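Local coordinates for Galactose/lactose metabolism regulatory protein GAL80 (Saccharomyces cerevisiae, PDB 3BTV) that represses the galactose and lactose metabolic genes of yeast by binding the activator GAL4 and blocking its transcriptional activation when no inducing sugar is present, at residues 174-179 and 223-228; 216-221 and 227-232. The protein carries 1 engineered substitution. One frame throughout, in Å; residues are numbered along the deposited sequence.

Interaction 1. Residues 174-179 and 223-228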
ATOM      1  N   GLY B 174      17.757  -7.926 -10.121  1.00 31.56           N
ATOM      2  CA  GLY B 174      17.047  -8.285 -11.336  1.00 32.69           C
ATOM      3  C   GLY B 174      16.183  -7.097 -11.728  1.00 35.21           C
ATOM      4  O   GLY B 174      16.483  -5.961 -11.354  1.00 39.00           O
ATOM      5  N   ASP B 175      15.121  -7.344 -12.480  1.00 30.15           N
ATOM      6  CA  ASP B 175      14.160  -6.298 -12.780  1.00 34.17           C
ATOM      7  C   ASP B 175      13.276  -6.042 -11.570  1.00 37.92           C
ATOM      8  O   ASP B 175      12.971  -6.969 -10.831  1.00 34.20           O
ATOM      9  CB  ASP B 175      13.284  -6.733 -13.930  1.00 31.05           C
ATOM     10  CG  ASP B 175      14.083  -6.977 -15.188  1.00 55.33           C
ATOM     11  OD1 ASP B 175      15.086  -6.257 -15.377  1.00 49.86           O
ATOM     12  OD2 ASP B 175      13.720  -7.890 -15.965  1.00 48.55           O
ATOM     13  N   ILE B 176      12.835  -4.802 -11.387  1.00 40.39           N
ATOM     14  CA  ILE B 176      11.911  -4.501 -10.296  1.00 31.58           C
ATOM     15  C   ILE B 176      10.493  -4.942 -10.658  1.00 44.18           C
ATOM     16  O   ILE B 176       9.928  -4.486 -11.642  1.00 37.52           O
ATOM     17  CB  ILE B 176      11.934  -3.019  -9.917  1.00 39.64           C
ATOM     18  CG1 ILE B 176      13.385  -2.562  -9.733  1.00 43.09           C
ATOM     19  CG2 ILE B 176      11.098  -2.785  -8.635  1.00 25.61           C
ATOM     20  CD1 ILE B 176      13.545  -1.212  -9.054  1.00 38.00           C
ATOM     21  N   ASN B 177       9.940  -5.856  -9.875  1.00 32.54           N
ATOM     22  CA  ASN B 177       8.590  -6.306 -10.083  1.00 36.43           C
ATOM     23  C   ASN B 177       7.570  -5.380  -9.402  1.00 40.40           C
ATOM     24  O   ASN B 177       6.540  -5.056  -9.988  1.00 34.20           O
ATOM     25  CB  ASN B 177       8.411  -7.733  -9.574  1.00 32.39           C
ATOM     26  CG  ASN B 177       6.959  -8.174  -9.619  1.00 49.49           C
ATOM     27  OD1 ASN B 177       6.252  -8.095  -8.620  1.00 37.86           O
ATOM     28  ND2 ASN B 177       6.496  -8.605 -10.793  1.00 41.46           N
ATOM     29  N   SER B 178       7.852  -4.962  -8.171  1.00 27.45           N
ATOM     30  CA  SER B 178       6.915  -4.106  -7.420  1.00 30.82           C
ATOM     31  C   SER B 178       7.574  -3.474  -6.207  1.00 36.38           C
ATOM     32  O   SER B 178       8.650  -3.911  -5.777  1.00 32.06           O
ATOM     33  CB  SER B 178       5.673  -4.907  -6.985  1.00 27.84           C
ATOM     34  OG  SER B 178       6.004  -5.919  -6.065  1.00 39.65           O
ATOM     35  N   ILE B 179       6.929  -2.449  -5.654  1.00 25.44           N
ATOM     36  CA  ILE B 179       7.499  -1.677  -4.530  1.00 24.17           C
ATOM     37  C   ILE B 179       6.438  -1.279  -3.509  1.00 30.41           C
ATOM     38  O   ILE B 179       5.362  -0.827  -3.882  1.00 32.67           O
ATOM     39  CB  ILE B 179       8.143  -0.366  -5.060  1.00 25.71           C
ATOM     40  CG1 ILE B 179       9.234  -0.673  -6.104  1.00 31.87           C
ATOM     41  CG2 ILE B 179       8.646   0.513  -3.914  1.00 27.49           C
ATOM     42  CD1 ILE B 179       9.886   0.566  -6.694  1.00 38.57           C
ATOM     43  N   TYR B 223      15.198   8.211  -7.353  1.00 35.32           N
ATOM     44  CA  TYR B 223      16.645   8.255  -7.511  1.00 36.22           C
ATOM     45  C   TYR B 223      17.277   6.850  -7.495  1.00 43.41           C
ATOM     46  O   TYR B 223      18.143   6.543  -8.315  1.00 41.81           O
ATOM     47  CB  TYR B 223      17.265   9.157  -6.440  1.00 38.02           C
ATOM     48  CG  TYR B 223      18.755   9.386  -6.621  1.00 40.13           C
ATOM     49  CD1 TYR B 223      19.245  10.057  -7.740  1.00 40.27           C
ATOM     50  CD2 TYR B 223      19.666   8.930  -5.681  1.00 40.94           C
ATOM     51  CE1 TYR B 223      20.596  10.270  -7.909  1.00 42.99           C
ATOM     52  CE2 TYR B 223      21.027   9.146  -5.838  1.00 38.85           C
ATOM     53  CZ  TYR B 223      21.482   9.803  -6.959  1.00 50.11           C
ATOM     54  OH  TYR B 223      22.828  10.006  -7.128  1.00 44.38           O
ATOM     55  N   MET B 224      16.836   5.997  -6.574  1.00 36.32           N
ATOM     56  CA  MET B 224      17.380   4.634  -6.441  1.00 37.63           C
ATOM     57  C   MET B 224      17.002   3.724  -7.604  1.00 41.69           C
ATOM     58  O   MET B 224      17.773   2.857  -7.991  1.00 36.43           O
ATOM     59  CB  MET B 224      16.861   3.974  -5.158  1.00 38.53           C
ATOM     60  CG  MET B 224      17.523   4.439  -3.894  1.00 40.68           C
ATOM     61  SD  MET B 224      16.919   3.477  -2.490  1.00 44.69           S
ATOM     62  CE  MET B 224      15.176   3.944  -2.421  1.00 37.63           C
ATOM     63  N   THR B 225      15.793   3.896  -8.133  1.00 31.81           N
ATOM     64  CA  THR B 225      15.331   3.045  -9.202  1.00 38.18           C
ATOM     65  C   THR B 225      15.652   3.675 -10.546  1.00 40.52           C
ATOM     66  O   THR B 225      15.413   3.084 -11.589  1.00 40.89           O
ATOM     67  CB  THR B 225      13.804   2.790  -9.118  1.00 41.46           C
ATOM     68  OG1 THR B 225      13.095   4.029  -9.287  1.00 39.00           O
ATOM     69  CG2 THR B 225      13.434   2.160  -7.772  1.00 35.33           C
ATOM     70  N   SER B 226      16.198   4.882 -10.519  1.00 38.77           N
ATOM     71  CA  SER B 226      16.452   5.625 -11.756  1.00 40.70           C
ATOM     72  C   SER B 226      15.213   5.684 -12.652  1.00 47.31           C
ATOM     73  O   SER B 226      15.298   5.415 -13.846  1.00 40.63           O
ATOM     74  CB  SER B 226      17.607   4.999 -12.549  1.00 39.56           C
ATOM     75  OG  SER B 226      18.810   4.996 -11.800  1.00 44.04           O
ATOM     76  N   SER B 227      14.062   6.019 -12.086  1.00 35.52           N
ATOM     77  CA  SER B 227      12.856   6.194 -12.898  1.00 41.30           C
ATOM     78  C   SER B 227      11.963   7.259 -12.305  1.00 52.69           C
ATOM     79  O   SER B 227      11.888   7.390 -11.083  1.00 39.60           O
ATOM     80  CB  SER B 227      12.057   4.891 -12.994  1.00 38.88           C
ATOM     81  OG  SER B 227      10.927   5.074 -13.840  1.00 39.39           O
ATOM     82  N   TYR B 228      11.293   8.024 -13.167  1.00 41.76           N
ATOM     83  CA  TYR B 228      10.180   8.865 -12.740  1.00 43.01           C
ATOM     84  C   TYR B 228       8.865   8.091 -12.853  1.00 38.68           C
ATOM     85  O   TYR B 228       8.824   6.980 -13.376  1.00 41.08           O
ATOM     86  CB  TYR B 228      10.090  10.150 -13.583  1.00 47.46           C
ATOM     87  CG  TYR B 228      11.318  11.025 -13.453  1.00 55.35           C
ATOM     88  CD1 TYR B 228      12.178  11.215 -14.525  1.00 50.77           C
ATOM     89  CD2 TYR B 228      11.633  11.634 -12.247  1.00 47.66           C
ATOM     90  CE1 TYR B 228      13.313  12.005 -14.400  1.00 46.62           C
ATOM     91  CE2 TYR B 228      12.756  12.422 -12.114  1.00 50.90           C
ATOM     92  CZ  TYR B 228      13.594  12.601 -13.193  1.00 50.40           C
ATOM     93  OH  TYR B 228      14.715  13.382 -13.049  1.00 47.30           O
TER

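Interaction 2. Residues 216-221 and 227-232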
ATOM      1  N   HIS B 216      10.743  13.891   0.426  1.00 35.60           N
ATOM      2  CA  HIS B 216      12.091  13.344   0.565  1.00 41.42           C
ATOM      3  C   HIS B 216      12.098  11.864   0.155  1.00 37.66           C
ATOM      4  O   HIS B 216      12.947  11.422  -0.608  1.00 41.03           O
ATOM      5  CB  HIS B 216      12.598  13.481   2.004  1.00 39.19           C
ATOM      6  CG  HIS B 216      13.166  14.828   2.334  1.00 42.22           C
ATOM      7  ND1 HIS B 216      14.403  15.248   1.890  1.00 44.61           N
ATOM      8  CD2 HIS B 216      12.682  15.833   3.107  1.00 39.47           C
ATOM      9  CE1 HIS B 216      14.653  16.460   2.360  1.00 44.33           C
ATOM     10  NE2 HIS B 216      13.625  16.838   3.103  1.00 47.37           N
ATOM     11  N   THR B 217      11.109  11.122   0.634  1.00 39.36           N
ATOM     12  CA  THR B 217      11.058   9.679   0.411  1.00 42.12           C
ATOM     13  C   THR B 217      10.810   9.275  -1.039  1.00 36.85           C
ATOM     14  O   THR B 217      11.482   8.399  -1.576  1.00 32.03           O
ATOM     15  CB  THR B 217       9.995   9.025   1.306  1.00 38.96           C
ATOM     16  OG1 THR B 217      10.262   9.366   2.671  1.00 42.22           O
ATOM     17  CG2 THR B 217      10.048   7.507   1.161  1.00 41.51           C
ATOM     18  N   ILE B 218       9.844   9.906  -1.681  1.00 30.13           N
ATOM     19  CA  ILE B 218       9.502   9.525  -3.033  1.00 36.03           C
ATOM     20  C   ILE B 218      10.630   9.956  -3.965  1.00 41.53           C
ATOM     21  O   ILE B 218      10.884   9.339  -5.004  1.00 36.89           O
ATOM     22  CB  ILE B 218       8.152  10.132  -3.463  1.00 32.48           C
ATOM     23  CG1 ILE B 218       7.506   9.257  -4.539  1.00 33.37           C
ATOM     24  CG2 ILE B 218       8.351  11.572  -3.927  1.00 42.09           C
ATOM     25  CD1 ILE B 218       6.975   7.923  -4.043  1.00 39.18           C
ATOM     26  N   ASP B 219      11.338  11.003  -3.577  1.00 38.54           N
ATOM     27  CA  ASP B 219      12.469  11.418  -4.390  1.00 44.74           C
ATOM     28  C   ASP B 219      13.600  10.401  -4.340  1.00 39.39           C
ATOM     29  O   ASP B 219      14.197  10.112  -5.371  1.00 34.77           O
ATOM     30  CB  ASP B 219      13.026  12.786  -3.987  1.00 42.28           C
ATOM     31  CG  ASP B 219      14.266  13.144  -4.792  1.00 59.85           C
ATOM     32  OD1 ASP B 219      14.139  13.374  -6.014  1.00 53.37           O
ATOM     33  OD2 ASP B 219      15.374  13.150  -4.218  1.00 48.16           O
ATOM     34  N   ILE B 220      13.929   9.878  -3.158  1.00 37.43           N
ATOM     35  CA  ILE B 220      14.984   8.846  -3.114  1.00 34.20           C
ATOM     36  C   ILE B 220      14.521   7.588  -3.824  1.00 39.27           C
ATOM     37  O   ILE B 220      15.329   6.867  -4.416  1.00 38.29           O
ATOM     38  CB  ILE B 220      15.492   8.492  -1.676  1.00 43.98           C
ATOM     39  CG1 ILE B 220      14.384   7.855  -0.850  1.00 49.98           C
ATOM     40  CG2 ILE B 220      16.072   9.719  -0.961  1.00 45.94           C
ATOM     41  CD1 ILE B 220      14.858   7.420   0.530  1.00 54.25           C
ATOM     42  N   LEU B 221      13.222   7.314  -3.785  1.00 35.26           N
ATOM     43  CA  LEU B 221      12.734   6.128  -4.485  1.00 34.32           C
ATOM     44  C   LEU B 221      13.050   6.248  -5.966  1.00 36.51           C
ATOM     45  O   LEU B 221      13.581   5.322  -6.576  1.00 34.53           O
ATOM     46  CB  LEU B 221      11.225   5.921  -4.305  1.00 30.63           C
ATOM     47  CG  LEU B 221      10.780   4.639  -5.014  1.00 34.42           C
ATOM     48  CD1 LEU B 221      11.375   3.387  -4.299  1.00 34.00           C
ATOM     49  CD2 LEU B 221       9.274   4.551  -5.101  1.00 42.70           C
ATOM     50  N   SER B 227      14.062   6.019 -12.086  1.00 35.52           N
ATOM     51  CA  SER B 227      12.856   6.194 -12.898  1.00 41.30           C
ATOM     52  C   SER B 227      11.963   7.259 -12.305  1.00 52.69           C
ATOM     53  O   SER B 227      11.888   7.390 -11.083  1.00 39.60           O
ATOM     54  CB  SER B 227      12.057   4.891 -12.994  1.00 38.88           C
ATOM     55  OG  SER B 227      10.927   5.074 -13.840  1.00 39.39           O
ATOM     56  N   TYR B 228      11.293   8.024 -13.167  1.00 41.76           N
ATOM     57  CA  TYR B 228      10.180   8.865 -12.740  1.00 43.01           C
ATOM     58  C   TYR B 228       8.865   8.091 -12.853  1.00 38.68           C
ATOM     59  O   TYR B 228       8.824   6.980 -13.376  1.00 41.08           O
ATOM     60  CB  TYR B 228      10.090  10.150 -13.583  1.00 47.46           C
ATOM     61  CG  TYR B 228      11.318  11.025 -13.453  1.00 55.35           C
ATOM     62  CD1 TYR B 228      12.178  11.215 -14.525  1.00 50.77           C
ATOM     63  CD2 TYR B 228      11.633  11.634 -12.247  1.00 47.66           C
ATOM     64  CE1 TYR B 228      13.313  12.005 -14.400  1.00 46.62           C
ATOM     65  CE2 TYR B 228      12.756  12.422 -12.114  1.00 50.90           C
ATOM     66  CZ  TYR B 228      13.594  12.601 -13.193  1.00 50.40           C
ATOM     67  OH  TYR B 228      14.715  13.382 -13.049  1.00 47.30           O
ATOM     68  N   PHE B 229       7.787   8.699 -12.368  1.00 32.71           N
ATOM     69  CA  PHE B 229       6.476   8.058 -12.425  1.00 41.20           C
ATOM     70  C   PHE B 229       5.785   8.301 -13.753  1.00 43.77           C
ATOM     71  O   PHE B 229       5.986   9.331 -14.372  1.00 41.64           O
ATOM     72  CB  PHE B 229       5.587   8.550 -11.287  1.00 40.59           C
ATOM     73  CG  PHE B 229       5.927   7.947  -9.971  1.00 45.08           C
ATOM     74  CD1 PHE B 229       6.865   8.544  -9.149  1.00 39.12           C
ATOM     75  CD2 PHE B 229       5.334   6.764  -9.565  1.00 42.35           C
ATOM     76  CE1 PHE B 229       7.196   7.975  -7.934  1.00 41.72           C
ATOM     77  CE2 PHE B 229       5.661   6.186  -8.338  1.00 33.06           C
ATOM     78  CZ  PHE B 229       6.593   6.797  -7.531  1.00 31.65           C
ATOM     79  N   SER B 230       4.964   7.347 -14.174  1.00 39.18           N
ATOM     80  CA  SER B 230       4.162   7.490 -15.378  1.00 41.15           C
ATOM     81  C   SER B 230       2.776   7.982 -14.971  1.00 44.52           C
ATOM     82  O   SER B 230       2.292   9.006 -15.457  1.00 47.10           O
ATOM     83  CB  SER B 230       4.070   6.141 -16.102  1.00 45.65           C
ATOM     84  OG  SER B 230       2.928   6.070 -16.928  1.00 77.72           O
ATOM     85  N   ARG B 231       2.147   7.251 -14.058  1.00 43.11           N
ATOM     86  CA  ARG B 231       0.799   7.575 -13.600  1.00 38.34           C
ATOM     87  C   ARG B 231       0.741   7.520 -12.081  1.00 46.33           C
ATOM     88  O   ARG B 231       1.438   6.734 -11.474  1.00 38.15           O
ATOM     89  CB  ARG B 231      -0.209   6.591 -14.202  1.00 39.07           C
ATOM     90  CG  ARG B 231      -0.241   6.626 -15.740  1.00 62.44           C
ATOM     91  CD  ARG B 231      -1.323   5.730 -16.343  1.00 75.64           C
ATOM     92  NE  ARG B 231      -2.656   6.319 -16.225  1.00114.45           N
ATOM     93  CZ  ARG B 231      -3.676   6.045 -17.035  1.00138.93           C
ATOM     94  NH1 ARG B 231      -3.518   5.191 -18.041  1.00149.40           N
ATOM     95  NH2 ARG B 231      -4.852   6.633 -16.846  1.00133.97           N
ATOM     96  N   ILE B 232      -0.081   8.366 -11.473  1.00 39.01           N
ATOM     97  CA  ILE B 232      -0.268   8.337 -10.034  1.00 34.99           C
ATOM     98  C   ILE B 232      -1.711   8.601  -9.634  1.00 41.35           C
ATOM     99  O   ILE B 232      -2.473   9.252 -10.353  1.00 42.74           O
ATOM    100  CB  ILE B 232       0.606   9.381  -9.328  1.00 40.87           C
ATOM    101  CG1 ILE B 232       0.207  10.782  -9.798  1.00 51.36           C
ATOM    102  CG2 ILE B 232       2.068   9.143  -9.650  1.00 36.21           C
ATOM    103  CD1 ILE B 232       0.076  11.805  -8.707  1.00 43.02           C
TER

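Interaction 1. Residues 174-179 and 223-228
Ile176 and Ile179 meet Thr225 in a small apolar contact where the last turn of helix 209-225 lies on the first residues of strand 176-184, in the large mixed sheet of the C-terminal domain. The threonine methyl does the touching: Thr225 CG2 stands 3.6 Å from Ile176 CD1, the two side chains crossing at about a right angle, while Ile179 CD1 reaches it tip to tip, with 4.0 Å to the same CG2. Ile176 CD1 also lies 4.0 Å from Thr225 CB. Thr225 can offer its methyl because its hydroxyl takes the place between backbone N and carbonyl carbon (chi1 64°), where OG1 hydrogen-bonds to Leu221 O one turn back in the helix. Ile176 and Ile179 are three residues apart yet face the same helix end, since Asn177 and Ser178 form a classic beta bulge opposite His300. Just beyond Thr225 the helix closes in a Schellman motif, Ser226 being its positive-phi C-prime residue. Val276, on the neighbouring strand 276-283, and Leu271, on strand 264-271, widen the apolar patch, whereas Asn177 ND2 bonds to Tyr190 OH of the second subunit. With no hydrogen bond joining the two segments, their direct contact is apolar packing, and the threonine serves both needs: its oxygen is satisfied within the helix and its carbon faces the sheet.

Interaction 2. Residues 216-221 and 227-232
Two neighbouring carbons of the Phe229 ring carry this buried contact, CE1 and CZ, against which Ile218 lays the end of its longer branch. Ile218 CG1 is 3.6 Å from Phe229 CE1, and Ile218 CD1 is 3.7 Å from Phe229 CZ, so the ethyl arm runs along the outer end of the ring while the side chains as a whole cross obliquely. Leu221, three residues on in the helix, adds a looser touch, its CD2 lying 4.3 Å from Phe229 CZ. Torsions explain the reach: with CG1 of Ile218 opposite the backbone N (chi1 -154°), the branch swings out to the phenyl although its CB does not aim there, and the CB of Phe229 points toward the helix. Replacing Ile218 by an alanine would remove the whole ethyl arm and would probably leave one end of the Phe229 ring poorly packed and freer to shift. In the second shell, Phe267 of strand 264-271 meets the phenyl edge-to-face, and Leu271 touches it as well, while Leu411 and Leu414 of helix 405-424 cover Ile218. Thus helix 209-225 packs on Ile297 of strand 295-301 through Leu221 and against helix 405-424 through Ile218, with Phe229, on strand 229-237, meeting the helix that immediately precedes it in sequence.

How the interactions relate
Both interactions use helix 209-225 and the same mixed sheet of the C-terminal domain, and their centres lie only about 9 Å apart. Along the chain strand 176-184 comes first, then the helix, then the turn through Ser227 and Tyr228, which belongs to a segment of each interaction, and finally strand 229-237. Interaction 1 joins the end of the helix to a strand laid down well before it; interaction 2 joins the preceding turns to the strand that follows at once. Ile179 CG2 and Leu221 CD1, 4.0 Å apart, make the two continuous. As a worked example of helix-on-sheet packing, they illustrate how one helix covers strands both distant and adjacent in sequence.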